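Local structure of putative glucoamylase (Bacteroides uniformis, 4GL3) at residues Met344-Tyr348 with Glu349-Asp353; Pro334-Pro337 with Glu338-Leu341; Phe33-Pro36 with Glu37-Leu40; Ser375-Ala378 with Ile379-Gly382; Phe129-Glu132 with Gly133-Ala136. The protein is a putative glucoamylase of the six-hairpin glycosidase clan and probably hydrolyses glycosidic bonds in starch-like or related saccharides. All coordinates share one frame; numbering follows the deposited sequence.

Contact 1 (Met344-Tyr348 with Glu349-Asp353); sequences MRYFY and EELGD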
loop_
_atom_site.group_PDB
_atom_site.type_symbol
_atom_site.label_atom_id
_atom_site.label_comp_id
_atom_site.label_asym_id
_atom_site.label_seq_id
_atom_site.Cartn_x
_atom_site.Cartn_y
_atom_site.Cartn_z
HETATM N N MSE A 344 -14.704 -6.832 -10.426
HETATM C CA MSE A 344 -15.456 -5.908 -9.581
HETATM C C MSE A 344 -16.956 -6.125 -9.725
HETATM O O MSE A 344 -17.686 -6.189 -8.739
HETATM C CB MSE A 344 -15.121 -4.461 -9.921
HETATM C CG MSE A 344 -15.552 -3.449 -8.846
HETATM SE SE MSE A 344 -15.219 -1.568 -9.389
HETATM C CE MSE A 344 -13.299 -1.614 -9.535
ATOM N N ARG A 345 -17.421 -6.244 -10.960
ATOM C CA ARG A 345 -18.839 -6.374 -11.206
ATOM C C ARG A 345 -19.347 -7.728 -10.712
ATOM O O ARG A 345 -20.472 -7.816 -10.205
ATOM C CB ARG A 345 -19.172 -6.165 -12.693
ATOM C CG ARG A 345 -20.666 -6.071 -12.994
ATOM C CD ARG A 345 -20.916 -5.598 -14.428
ATOM N NE ARG A 345 -20.466 -4.219 -14.629
ATOM C CZ ARG A 345 -21.166 -3.133 -14.304
ATOM N NH1 ARG A 345 -22.382 -3.246 -13.763
ATOM N NH2 ARG A 345 -20.645 -1.924 -14.526
ATOM N N TYR A 346 -18.539 -8.768 -10.870
ATOM C CA TYR A 346 -18.902 -10.108 -10.400
ATOM C C TYR A 346 -19.002 -10.120 -8.856
ATOM O O TYR A 346 -19.963 -10.671 -8.292
ATOM C CB TYR A 346 -17.883 -11.148 -10.899
ATOM C CG TYR A 346 -18.110 -12.544 -10.322
ATOM C CD1 TYR A 346 -19.148 -13.357 -10.778
ATOM C CD2 TYR A 346 -17.289 -13.031 -9.315
ATOM C CE1 TYR A 346 -19.341 -14.627 -10.251
ATOM C CE2 TYR A 346 -17.482 -14.286 -8.779
ATOM C CZ TYR A 346 -18.503 -15.062 -9.237
ATOM O OH TYR A 346 -18.658 -16.288 -8.680
ATOM N N PHE A 347 -18.034 -9.474 -8.196
ATOM C CA PHE A 347 -18.002 -9.429 -6.750
ATOM C C PHE A 347 -19.219 -8.690 -6.218
ATOM O O PHE A 347 -19.777 -9.084 -5.202
ATOM C CB PHE A 347 -16.741 -8.732 -6.213
ATOM C CG PHE A 347 -15.439 -9.424 -6.541
ATOM C CD1 PHE A 347 -15.370 -10.777 -6.813
ATOM C CD2 PHE A 347 -14.267 -8.694 -6.546
ATOM C CE1 PHE A 347 -14.150 -11.377 -7.100
ATOM C CE2 PHE A 347 -13.050 -9.279 -6.816
ATOM C CZ PHE A 347 -12.991 -10.631 -7.100
ATOM N N TYR A 348 -19.614 -7.616 -6.900
ATOM C CA TYR A 348 -20.749 -6.816 -6.463
ATOM C C TYR A 348 -22.077 -7.459 -6.847
ATOM O O TYR A 348 -22.954 -7.633 -5.996
ATOM C CB TYR A 348 -20.689 -5.408 -7.055
ATOM C CG TYR A 348 -21.800 -4.513 -6.571
ATOM C CD1 TYR A 348 -21.773 -3.971 -5.282
ATOM C CD2 TYR A 348 -22.850 -4.187 -7.378
ATOM C CE1 TYR A 348 -22.798 -3.168 -4.830
ATOM C CE2 TYR A 348 -23.867 -3.378 -6.929
ATOM C CZ TYR A 348 -23.822 -2.883 -5.657
ATOM O OH TYR A 348 -24.827 -2.102 -5.210
ATOM N N GLU A 349 -22.250 -7.790 -8.124
ATOM C CA GLU A 349 -23.549 -8.222 -8.598
ATOM C C GLU A 349 -23.819 -9.672 -8.227
ATOM O O GLU A 349 -24.926 -9.988 -7.869
ATOM C CB GLU A 349 -23.717 -7.994 -10.131
ATOM C CG GLU A 349 -23.708 -6.513 -10.520
ATOM C CD GLU A 349 -23.885 -6.202 -12.007
ATOM O OE1 GLU A 349 -23.968 -7.116 -12.850
ATOM O OE2 GLU A 349 -23.944 -4.999 -12.332
ATOM N N GLU A 350 -22.832 -10.553 -8.305
ATOM C CA GLU A 350 -23.102 -11.973 -8.088
ATOM C C GLU A 350 -22.801 -12.371 -6.645
ATOM O O GLU A 350 -23.543 -13.111 -6.052
ATOM C CB GLU A 350 -22.285 -12.860 -9.054
ATOM C CG GLU A 350 -22.567 -12.665 -10.542
ATOM C CD GLU A 350 -24.046 -12.777 -10.846
ATOM O OE1 GLU A 350 -24.669 -13.747 -10.355
ATOM O OE2 GLU A 350 -24.591 -11.883 -11.541
ATOM N N LEU A 351 -21.686 -11.925 -6.093
ATOM C CA LEU A 351 -21.349 -12.289 -4.710
ATOM C C LEU A 351 -21.791 -11.271 -3.670
ATOM O O LEU A 351 -21.585 -11.509 -2.505
ATOM C CB LEU A 351 -19.846 -12.544 -4.537
ATOM C CG LEU A 351 -19.222 -13.620 -5.432
ATOM C CD1 LEU A 351 -17.728 -13.746 -5.106
ATOM C CD2 LEU A 351 -19.993 -14.946 -5.312
ATOM N N GLY A 352 -22.433 -10.179 -4.067
ATOM C CA GLY A 352 -22.611 -9.044 -3.140
ATOM C C GLY A 352 -23.424 -9.318 -1.884
ATOM O O GLY A 352 -23.167 -8.745 -0.819
ATOM N N ASP A 353 -24.403 -10.195 -1.981
ATOM C CA ASP A 353 -25.229 -10.525 -0.809
ATOM C C ASP A 353 -24.368 -11.124 0.319
ATOM O O ASP A 353 -24.686 -10.963 1.482
ATOM C CB ASP A 353 -26.407 -11.426 -1.192
ATOM C CG ASP A 353 -25.968 -12.754 -1.844
ATOM O OD1 ASP A 353 -24.988 -12.821 -2.642
ATOM O OD2 ASP A 353 -26.632 -13.761 -1.563
#
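Arg345 sets CG opposite its backbone N (chi1 -171°) and bends at chi3 (-66°), while Glu349 starts with CG beside its own N and then runs straight out, which leaves the two chains side by side and pointing the same way. The result is an i to i+4 salt bridge on the last turn of helix 337-349, at the protein surface. Arg345 NH1 donates to Glu349 OE2 at 2.7 Å. The oxygen sits at the guanidinium edge, in its plane, but the donor meets the carboxylate from above, and the two planes are turned 73° apart. Asp15 and the carbonyl of Leu13 take the NH2 end of the arginine, and Gln12 holds OE1 of the glutamate, so both groups are also tied to the N-terminal part of the chain.

Further along the same turn, the Tyr346 ring divides its contacts between two residues. Its CD1 lies 3.5 Å from Glu350 CG, and its CE2 is 3.7 Å from Leu351 CD1. The same leucine methyl also reaches Phe347 CD1 at 4.2 Å. As the helix unwinds, Tyr346 O accepts two backbone bonds, from Glu350 N at 2.9 Å and from Leu351 N at 3.1 Å.

Contact 2 (Pro334-Pro337 with Glu338-Leu341); sequences PYAP and EYSL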
loop_
_atom_site.group_PDB
_atom_site.type_symbol
_atom_site.label_atom_id
_atom_site.label_comp_id
_atom_site.label_asym_id
_atom_site.label_seq_id
_atom_site.Cartn_x
_atom_site.Cartn_y
_atom_site.Cartn_z
ATOM N N PRO A 334 -5.438 -0.044 -12.587
ATOM C CA PRO A 334 -4.769 0.708 -13.646
ATOM C C PRO A 334 -3.923 -0.163 -14.539
ATOM O O PRO A 334 -3.537 0.259 -15.587
ATOM C CB PRO A 334 -3.886 1.687 -12.913
ATOM C CG PRO A 334 -3.765 1.171 -11.513
ATOM C CD PRO A 334 -4.916 0.268 -11.247
ATOM N N TYR A 335 -3.641 -1.380 -14.122
ATOM C CA TYR A 335 -2.758 -2.241 -14.897
ATOM C C TYR A 335 -3.509 -3.130 -15.877
ATOM O O TYR A 335 -2.955 -3.464 -16.903
ATOM C CB TYR A 335 -1.917 -3.099 -13.973
ATOM C CG TYR A 335 -1.243 -2.357 -12.861
ATOM C CD1 TYR A 335 -0.590 -1.159 -13.096
ATOM C CD2 TYR A 335 -1.200 -2.887 -11.561
ATOM C CE1 TYR A 335 0.069 -0.486 -12.079
ATOM C CE2 TYR A 335 -0.530 -2.212 -10.537
ATOM C CZ TYR A 335 0.101 -1.017 -10.810
ATOM O OH TYR A 335 0.806 -0.368 -9.833
ATOM N N ALA A 336 -4.748 -3.512 -15.571
ATOM C CA ALA A 336 -5.556 -4.336 -16.475
ATOM C C ALA A 336 -7.013 -3.959 -16.262
ATOM O O ALA A 336 -7.791 -4.731 -15.673
ATOM C CB ALA A 336 -5.324 -5.815 -16.205
ATOM N N PRO A 337 -7.398 -2.754 -16.726
ATOM C CA PRO A 337 -8.693 -2.210 -16.258
ATOM C C PRO A 337 -9.934 -3.040 -16.602
ATOM O O PRO A 337 -10.832 -3.212 -15.758
ATOM C CB PRO A 337 -8.744 -0.789 -16.853
ATOM C CG PRO A 337 -7.616 -0.682 -17.822
ATOM C CD PRO A 337 -6.632 -1.790 -17.539
ATOM N N GLU A 338 -9.987 -3.579 -17.810
ATOM C CA GLU A 338 -11.156 -4.358 -18.233
ATOM C C GLU A 338 -11.303 -5.620 -17.385
ATOM O O GLU A 338 -12.424 -6.008 -17.004
ATOM C CB GLU A 338 -11.058 -4.742 -19.721
ATOM C CG GLU A 338 -11.034 -3.555 -20.686
ATOM C CD GLU A 338 -9.654 -2.877 -20.895
ATOM O OE1 GLU A 338 -8.597 -3.256 -20.286
ATOM O OE2 GLU A 338 -9.635 -1.915 -21.697
ATOM N N TYR A 339 -10.172 -6.260 -17.078
ATOM C CA TYR A 339 -10.217 -7.481 -16.304
ATOM C C TYR A 339 -10.550 -7.190 -14.844
ATOM O O TYR A 339 -11.276 -7.961 -14.217
ATOM C CB TYR A 339 -8.905 -8.253 -16.453
ATOM C CG TYR A 339 -8.587 -8.712 -17.885
ATOM C CD1 TYR A 339 -9.593 -8.971 -18.817
ATOM C CD2 TYR A 339 -7.275 -8.958 -18.257
ATOM C CE1 TYR A 339 -9.272 -9.410 -20.102
ATOM C CE2 TYR A 339 -6.947 -9.403 -19.518
ATOM C CZ TYR A 339 -7.939 -9.625 -20.426
ATOM O OH TYR A 339 -7.559 -10.066 -21.639
ATOM N N SER A 340 -10.062 -6.068 -14.314
ATOM C CA SER A 340 -10.372 -5.686 -12.952
ATOM C C SER A 340 -11.819 -5.255 -12.834
ATOM O O SER A 340 -12.475 -5.624 -11.868
ATOM C CB SER A 340 -9.451 -4.588 -12.446
ATOM O OG SER A 340 -8.091 -5.045 -12.421
ATOM N N LEU A 341 -12.326 -4.485 -13.802
ATOM C CA LEU A 341 -13.741 -4.136 -13.801
ATOM C C LEU A 341 -14.670 -5.369 -13.899
ATOM O O LEU A 341 -15.776 -5.364 -13.346
ATOM C CB LEU A 341 -14.063 -3.081 -14.891
ATOM C CG LEU A 341 -13.565 -1.675 -14.524
ATOM C CD1 LEU A 341 -13.419 -0.778 -15.755
ATOM C CD2 LEU A 341 -14.481 -1.045 -13.484
#
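Pro337 and Glu338 lie side by side and point the same way at the first turn of helix 337-349, with Ala336 in the N-cap position. The glutamate chain is bent at chi2 (83°), which folds its carboxylate back alongside the pyrrolidine ring: Glu338 OE1 rests 3.7 Å from Pro337 CD and just as near its CG. Proline suits the first turn of a helix, where its missing N-H costs no backbone bond. The ring also touches Tyr391 of helix 378-393.

On another side of the turn, the Tyr339 ring comes obliquely to Ala336, and its CD2 is 4.2 Å from Ala336 CB. The same ring makes a cation-pi contact with Arg283. Alanine brings no side-chain acceptor to the N-cap, and what the cap residue offers the helix here is its carbonyl: Ala336 O takes the Ser340 N-H at 3.0 Å. The Ser340 CB points toward the preceding loop, yet its OG is hydrogen-bonded to the carbonyl of Ala329. Leu341 N bonds to Pro337 O at 2.8 Å, and Leu341 CB and CG lean over that same oxygen, CB at 3.3 Å.

Contact 3 (Phe33-Pro36 with Glu37-Leu40); sequences FAHP and ESGL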
loop_
_atom_site.group_PDB
_atom_site.type_symbol
_atom_site.label_atom_id
_atom_site.label_comp_id
_atom_site.label_asym_id
_atom_site.label_seq_id
_atom_site.Cartn_x
_atom_site.Cartn_y
_atom_site.Cartn_z
ATOM N N PHE A 33 -14.854 5.136 10.551
ATOM C CA PHE A 33 -14.347 4.101 11.453
ATOM C C PHE A 33 -12.914 4.377 12.011
ATOM O O PHE A 33 -12.370 3.553 12.724
ATOM C CB PHE A 33 -14.369 2.770 10.691
ATOM C CG PHE A 33 -14.008 1.543 11.515
ATOM C CD1 PHE A 33 -14.701 1.231 12.669
ATOM C CD2 PHE A 33 -13.025 0.674 11.079
ATOM C CE1 PHE A 33 -14.379 0.088 13.403
ATOM C CE2 PHE A 33 -12.690 -0.459 11.813
ATOM C CZ PHE A 33 -13.371 -0.752 12.964
ATOM N N ALA A 34 -12.321 5.509 11.649
ATOM C CA ALA A 34 -11.017 5.927 12.150
ATOM C C ALA A 34 -11.079 6.159 13.627
ATOM O O ALA A 34 -12.120 6.518 14.169
ATOM C CB ALA A 34 -10.547 7.205 11.467
ATOM N N HIS A 35 -9.955 5.953 14.309
ATOM C CA HIS A 35 -9.900 6.317 15.727
ATOM C C HIS A 35 -10.287 7.804 15.909
ATOM O O HIS A 35 -9.728 8.654 15.243
ATOM C CB HIS A 35 -8.499 6.088 16.303
ATOM C CG HIS A 35 -8.128 4.654 16.434
ATOM N ND1 HIS A 35 -8.343 3.929 17.593
ATOM C CD2 HIS A 35 -7.540 3.812 15.553
ATOM C CE1 HIS A 35 -7.920 2.692 17.398
ATOM N NE2 HIS A 35 -7.452 2.587 16.159
ATOM N N PRO A 36 -11.205 8.117 16.825
ATOM C CA PRO A 36 -11.592 9.527 16.910
ATOM C C PRO A 36 -10.505 10.463 17.458
ATOM O O PRO A 36 -10.512 11.643 17.144
ATOM C CB PRO A 36 -12.820 9.522 17.864
ATOM C CG PRO A 36 -13.273 8.105 17.934
ATOM C CD PRO A 36 -12.042 7.255 17.681
ATOM N N GLU A 37 -9.604 9.957 18.289
ATOM C CA GLU A 37 -8.627 10.803 18.975
ATOM C C GLU A 37 -7.535 11.175 17.997
ATOM O O GLU A 37 -6.967 12.240 18.101
ATOM C CB GLU A 37 -8.014 10.082 20.219
ATOM C CG GLU A 37 -9.036 9.610 21.284
ATOM C CD GLU A 37 -9.863 8.333 20.928
ATOM O OE1 GLU A 37 -9.677 7.702 19.840
ATOM O OE2 GLU A 37 -10.701 7.934 21.773
ATOM N N SER A 38 -7.248 10.301 17.033
ATOM C CA SER A 38 -6.071 10.466 16.195
ATOM C C SER A 38 -6.328 10.573 14.702
ATOM O O SER A 38 -5.463 11.081 13.998
ATOM C CB SER A 38 -5.123 9.286 16.418
ATOM O OG SER A 38 -5.738 8.031 16.105
ATOM N N GLY A 39 -7.464 10.035 14.218
ATOM C CA GLY A 39 -7.723 9.872 12.776
ATOM C C GLY A 39 -7.052 8.675 12.120
ATOM O O GLY A 39 -7.211 8.430 10.908
ATOM N N LEU A 40 -6.302 7.913 12.897
ATOM C CA LEU A 40 -5.609 6.750 12.370
ATOM C C LEU A 40 -6.570 5.579 12.134
ATOM O O LEU A 40 -7.671 5.498 12.720
ATOM C CB LEU A 40 -4.447 6.318 13.299
ATOM C CG LEU A 40 -3.306 7.301 13.574
ATOM C CD1 LEU A 40 -2.305 6.744 14.610
ATOM C CD2 LEU A 40 -2.617 7.690 12.247
HETATM O O HOH W 1 -9.871 4.919 19.586
#
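This is a buried local turn in the long loop between helix 15-27 and strand 51-53, and His35 and Leu40 close it at its base. His35 N donates to Leu40 O at 2.8 Å, and the same oxygen also lies at the edge of the imidazole, Leu40 O being 3.3 Å from His35 CD2. At the far end of the ring NE2 is hydrogen-bonded to the carbonyl of Thr51, while the ring of His42 stacks on the imidazole. The histidine is thereby fixed both in position and in rotation.

Inside the turn, Gly39 N bonds to His35 O at 2.8 Å, a five-residue alpha-turn, with a weak second bond to that carbonyl from Ser38 N. Gly39 has a positive phi (80°), a backbone shape in which a residue without a side chain is at ease. Next comes an ST turn: Ser38 OG, placed between its backbone N and carbonyl carbon (chi1 59°), accepts from Leu40 N at 3.3 Å and is also hydrogen-bonded to Gly107 O.

Glu37 lies alongside Pro36, pointing the same way. A bend at chi2 (76°) brings its OE1 to 3.2 Å from Pro36 CD. Water 1 lies in the plane of the imidazole at its edge, 2.7 Å from His35 ND1, and donates to Glu37 OE1 at 2.8 Å. An alanine at Glu37 would probably leave this water without its carboxylate acceptor, and His35 ND1 with a less firmly held partner. Lys84 is hydrogen-bonded to Pro36 O, and Phe88 of helix 75-90 packs on Ser38 and Leu40.

Contact 4 (Ser375-Ala378 with Ile379-Gly382); sequences SYLA and IDQG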
loop_
_atom_site.group_PDB
_atom_site.type_symbol
_atom_site.label_atom_id
_atom_site.label_comp_id
_atom_site.label_asym_id
_atom_site.label_seq_id
_atom_site.Cartn_x
_atom_site.Cartn_y
_atom_site.Cartn_z
ATOM N N SER A 375 -14.326 -9.859 7.939
ATOM C CA SER A 375 -13.492 -8.756 8.289
ATOM C C SER A 375 -13.268 -7.796 7.119
ATOM O O SER A 375 -13.476 -8.118 5.946
ATOM C CB SER A 375 -12.109 -9.306 8.687
ATOM O OG SER A 375 -11.671 -10.154 7.648
ATOM N N TYR A 376 -12.812 -6.624 7.495
ATOM C CA TYR A 376 -12.150 -5.655 6.623
ATOM C C TYR A 376 -10.796 -5.288 7.246
ATOM O O TYR A 376 -10.696 -5.123 8.477
ATOM C CB TYR A 376 -12.972 -4.369 6.551
ATOM C CG TYR A 376 -14.377 -4.552 6.126
ATOM C CD1 TYR A 376 -15.363 -4.842 7.034
ATOM C CD2 TYR A 376 -14.718 -4.465 4.770
ATOM C CE1 TYR A 376 -16.687 -5.009 6.616
ATOM C CE2 TYR A 376 -16.009 -4.647 4.347
ATOM C CZ TYR A 376 -16.990 -4.920 5.266
ATOM O OH TYR A 376 -18.287 -5.098 4.819
ATOM N N LEU A 377 -9.780 -5.138 6.409
ATOM C CA LEU A 377 -8.426 -4.768 6.829
ATOM C C LEU A 377 -8.013 -3.460 6.169
ATOM O O LEU A 377 -8.197 -3.281 4.957
ATOM C CB LEU A 377 -7.433 -5.865 6.430
ATOM C CG LEU A 377 -7.263 -7.078 7.342
ATOM C CD1 LEU A 377 -8.583 -7.770 7.621
ATOM C CD2 LEU A 377 -6.247 -8.068 6.708
ATOM N N ALA A 378 -7.412 -2.558 6.949
ATOM C CA ALA A 378 -6.878 -1.299 6.390
ATOM C C ALA A 378 -6.018 -1.523 5.162
ATOM O O ALA A 378 -6.106 -0.768 4.181
ATOM C CB ALA A 378 -6.042 -0.524 7.422
ATOM N N ILE A 379 -5.095 -2.473 5.242
ATOM C CA ILE A 379 -4.096 -2.597 4.167
ATOM C C ILE A 379 -4.679 -3.213 2.875
ATOM O O ILE A 379 -4.071 -3.111 1.848
ATOM C CB ILE A 379 -2.804 -3.360 4.609
ATOM C CG1 ILE A 379 -3.137 -4.799 5.024
ATOM C CG2 ILE A 379 -2.041 -2.554 5.705
ATOM C CD1 ILE A 379 -1.961 -5.624 5.603
ATOM N N ASP A 380 -5.843 -3.842 2.951
ATOM C CA ASP A 380 -6.569 -4.349 1.766
ATOM C C ASP A 380 -7.592 -3.304 1.220
ATOM O O ASP A 380 -7.749 -3.154 0.001
ATOM C CB ASP A 380 -7.235 -5.675 2.127
ATOM C CG ASP A 380 -6.182 -6.823 2.444
ATOM O OD1 ASP A 380 -5.011 -6.724 2.030
ATOM O OD2 ASP A 380 -6.554 -7.861 3.055
ATOM N N GLN A 381 -8.216 -2.532 2.118
ATOM C CA GLN A 381 -9.193 -1.513 1.735
ATOM C C GLN A 381 -8.559 -0.249 1.131
ATOM O O GLN A 381 -9.085 0.332 0.188
ATOM C CB GLN A 381 -10.089 -1.137 2.925
ATOM C CG GLN A 381 -11.003 -2.261 3.435
ATOM C CD GLN A 381 -11.835 -2.958 2.357
ATOM O OE1 GLN A 381 -11.353 -3.847 1.622
ATOM N NE2 GLN A 381 -13.094 -2.681 2.358
ATOM N N GLY A 382 -7.417 0.179 1.667
ATOM C CA GLY A 382 -6.800 1.391 1.209
ATOM C C GLY A 382 -6.504 1.405 -0.279
ATOM O O GLY A 382 -6.849 2.381 -0.976
HETATM O O HOH W 2 -10.464 -5.906 3.800
#
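The backbone runs extended through Tyr376 and Leu377 and then coils at Ala378 into helix 378-393, so that Leu377 stands at the N-cap and its carbonyl faces the first turn. Two N-H groups share that oxygen: Gln381 N at 2.9 Å from Leu377 O, and Asp380 N, which comes from well above the carbonyl plane, 3.1 Å from Leu377 O. One residue on, Gly382 N donates to Ala378 O at 3.0 Å. A beta carbon on Gly382 would sit tightly against that same carbonyl.

Gln381 does most of the side-chain work. Its chain is bent at chi2 (-51°), folding the amide back toward the incoming extended segment, and Gln381 CG passes 3.4 Å from Leu377 O. Water 2 joins the two ends: it accepts from Leu377 N at 2.8 Å and donates to Gln381 OE1 at 3.1 Å, so the N-H of the N-cap residue is satisfied through solvent. The amide nitrogen approaches the Tyr376 ring at its edge, Gln381 NE2 lying 3.4 Å from Tyr376 CD2, with amide and ring planes 53° apart. Leu377 and Asp380 run side by side, and Leu377 CD2 meets Asp380 OD2 at 3.7 Å.

A bound Tris molecule, probably from the crystallisation liquor, lies beside the Ile379 side chain and may mark a pocket. Weak bonds tie Gln381 NE2 to the carbonyls of Tyr359 and Phe361, the latter in strand 360-361. Backbone bonds to Asp363, Ser45 and Glu43 hold the incoming segment, and Asp380 O is hydrogen-bonded to Thr327 OG1 of helix 326-331.

Contact 5 (Phe129-Glu132 with Gly133-Ala136); sequences FMFE and GLLA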
loop_
_atom_site.group_PDB
_atom_site.type_symbol
_atom_site.label_atom_id
_atom_site.label_comp_id
_atom_site.label_asym_id
_atom_site.label_seq_id
_atom_site.Cartn_x
_atom_site.Cartn_y
_atom_site.Cartn_z
ATOM N N PHE A 129 5.319 3.723 4.033
ATOM C CA PHE A 129 3.983 3.819 3.479
ATOM C C PHE A 129 3.249 5.032 4.058
ATOM O O PHE A 129 2.511 5.759 3.330
ATOM C CB PHE A 129 3.201 2.534 3.699
ATOM C CG PHE A 129 3.802 1.321 3.041
ATOM C CD1 PHE A 129 4.477 1.404 1.807
ATOM C CD2 PHE A 129 3.646 0.084 3.629
ATOM C CE1 PHE A 129 4.998 0.245 1.189
ATOM C CE2 PHE A 129 4.184 -1.067 3.038
ATOM C CZ PHE A 129 4.877 -0.972 1.844
HETATM N N MSE A 130 3.509 5.333 5.331
HETATM C CA MSE A 130 2.969 6.577 5.918
HETATM C C MSE A 130 3.555 7.800 5.181
HETATM O O MSE A 130 2.807 8.714 4.827
HETATM C CB MSE A 130 3.164 6.662 7.446
HETATM C CG MSE A 130 2.808 8.045 8.010
HETATM SE SE MSE A 130 0.927 8.441 7.830
HETATM C CE MSE A 130 0.286 7.214 9.123
ATOM N N PHE A 131 4.875 7.837 4.958
ATOM C CA PHE A 131 5.496 8.982 4.265
ATOM C C PHE A 131 5.040 9.075 2.809
ATOM O O PHE A 131 4.935 10.144 2.260
ATOM C CB PHE A 131 7.029 8.963 4.400
ATOM C CG PHE A 131 7.513 9.511 5.733
ATOM C CD1 PHE A 131 7.301 10.811 6.056
ATOM C CD2 PHE A 131 8.068 8.683 6.685
ATOM C CE1 PHE A 131 7.650 11.337 7.295
ATOM C CE2 PHE A 131 8.468 9.186 7.915
ATOM C CZ PHE A 131 8.243 10.520 8.220
ATOM N N GLU A 132 4.777 7.941 2.181
ATOM C CA GLU A 132 4.208 7.951 0.814
ATOM C C GLU A 132 2.916 8.788 0.794
ATOM O O GLU A 132 2.767 9.759 0.045
ATOM C CB GLU A 132 4.009 6.499 0.325
ATOM C CG GLU A 132 3.519 6.354 -1.117
ATOM C CD GLU A 132 3.319 4.898 -1.510
ATOM O OE1 GLU A 132 3.455 3.972 -0.663
ATOM O OE2 GLU A 132 3.025 4.651 -2.685
ATOM N N GLY A 133 2.015 8.498 1.713
ATOM C CA GLY A 133 0.859 9.340 1.893
ATOM C C GLY A 133 1.101 10.777 2.345
ATOM O O GLY A 133 0.498 11.690 1.807
ATOM N N LEU A 134 1.973 10.994 3.331
ATOM C CA LEU A 134 2.195 12.345 3.849
ATOM C C LEU A 134 2.838 13.225 2.785
ATOM O O LEU A 134 2.521 14.421 2.703
ATOM C CB LEU A 134 2.991 12.372 5.160
ATOM C CG LEU A 134 2.367 11.729 6.432
ATOM C CD1 LEU A 134 3.381 11.838 7.607
ATOM C CD2 LEU A 134 1.016 12.353 6.803
ATOM N N LEU A 135 3.695 12.666 1.926
ATOM C CA LEU A 135 4.313 13.549 0.920
ATOM C C LEU A 135 3.282 13.971 -0.167
ATOM O O LEU A 135 3.315 15.109 -0.621
ATOM C CB LEU A 135 5.604 12.964 0.338
ATOM C CG LEU A 135 6.794 12.831 1.295
ATOM C CD1 LEU A 135 8.002 12.365 0.487
ATOM C CD2 LEU A 135 7.130 14.128 2.010
ATOM N N ALA A 136 2.372 13.062 -0.534
ATOM C CA ALA A 136 1.216 13.385 -1.367
ATOM C C ALA A 136 0.390 14.472 -0.691
ATOM O O ALA A 136 0.046 15.472 -1.321
ATOM C CB ALA A 136 0.359 12.140 -1.660
#
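Leu134 packs on Met130 one turn back in helix 124-140, an i to i+4 contact inside the protein core. Starting at the root, Leu134 CB stands 3.7 Å from Met130 O, the carbonyl that also receives the Leu134 N-H at 2.9 Å. With CG set opposite its own carbonyl carbon (chi1 -65°), the chain stays against the previous turn: Leu134 CG is 3.4 Å from Met130 O and 3.9 Å from the selenium of Met130, which is a selenomethionine. The branches then part. Leu134 CD1 meets Met130 CG at 3.9 Å and, obliquely, the Phe131 ring, whose CE1 is 4.3 Å away; Leu134 CD2 lies 4.0 Å from Met130 SE.

The selenomethionine, bent at both chi2 and chi3, crosses the leucine at a slant. Ile155 and Leu158 of helix 146-161 pack on Leu134 from outside this turn. An alanine at Leu134 would probably open a gap beside the Met130 selenium and leave that flexible chain freer to turn. Glu132 turns its carboxylate elsewhere, OE2 accepting from Gly258 N. The side chains of Met130, Phe131 and Leu134 thus meet by apolar packing, while the hydrogen bonds between the two segments come from the backbone.

How the contacts relate
From the N terminus the contacts come in the order 3, 5, 2, 1, 4. Each closes only its own short turn, and none nests in or crosses another. Contact 3 shapes the loop ahead of strand 51-53 and meets contact 5, on helix 124-140, where Leu40 CD2 packs 4.3 Å from Met130 CE. Contacts 2 and 1 mark the start and end of helix 337-349, their centres about 16 Å apart; contact 1 lies across the chain's centre from contact 5. Contact 4 then begins helix 378-393, which packs on the loop of contact 2 through Met387 on Pro334 and Tyr335. Ile379 of contact 4 and Phe129 of contact 5 both touch Tyr254.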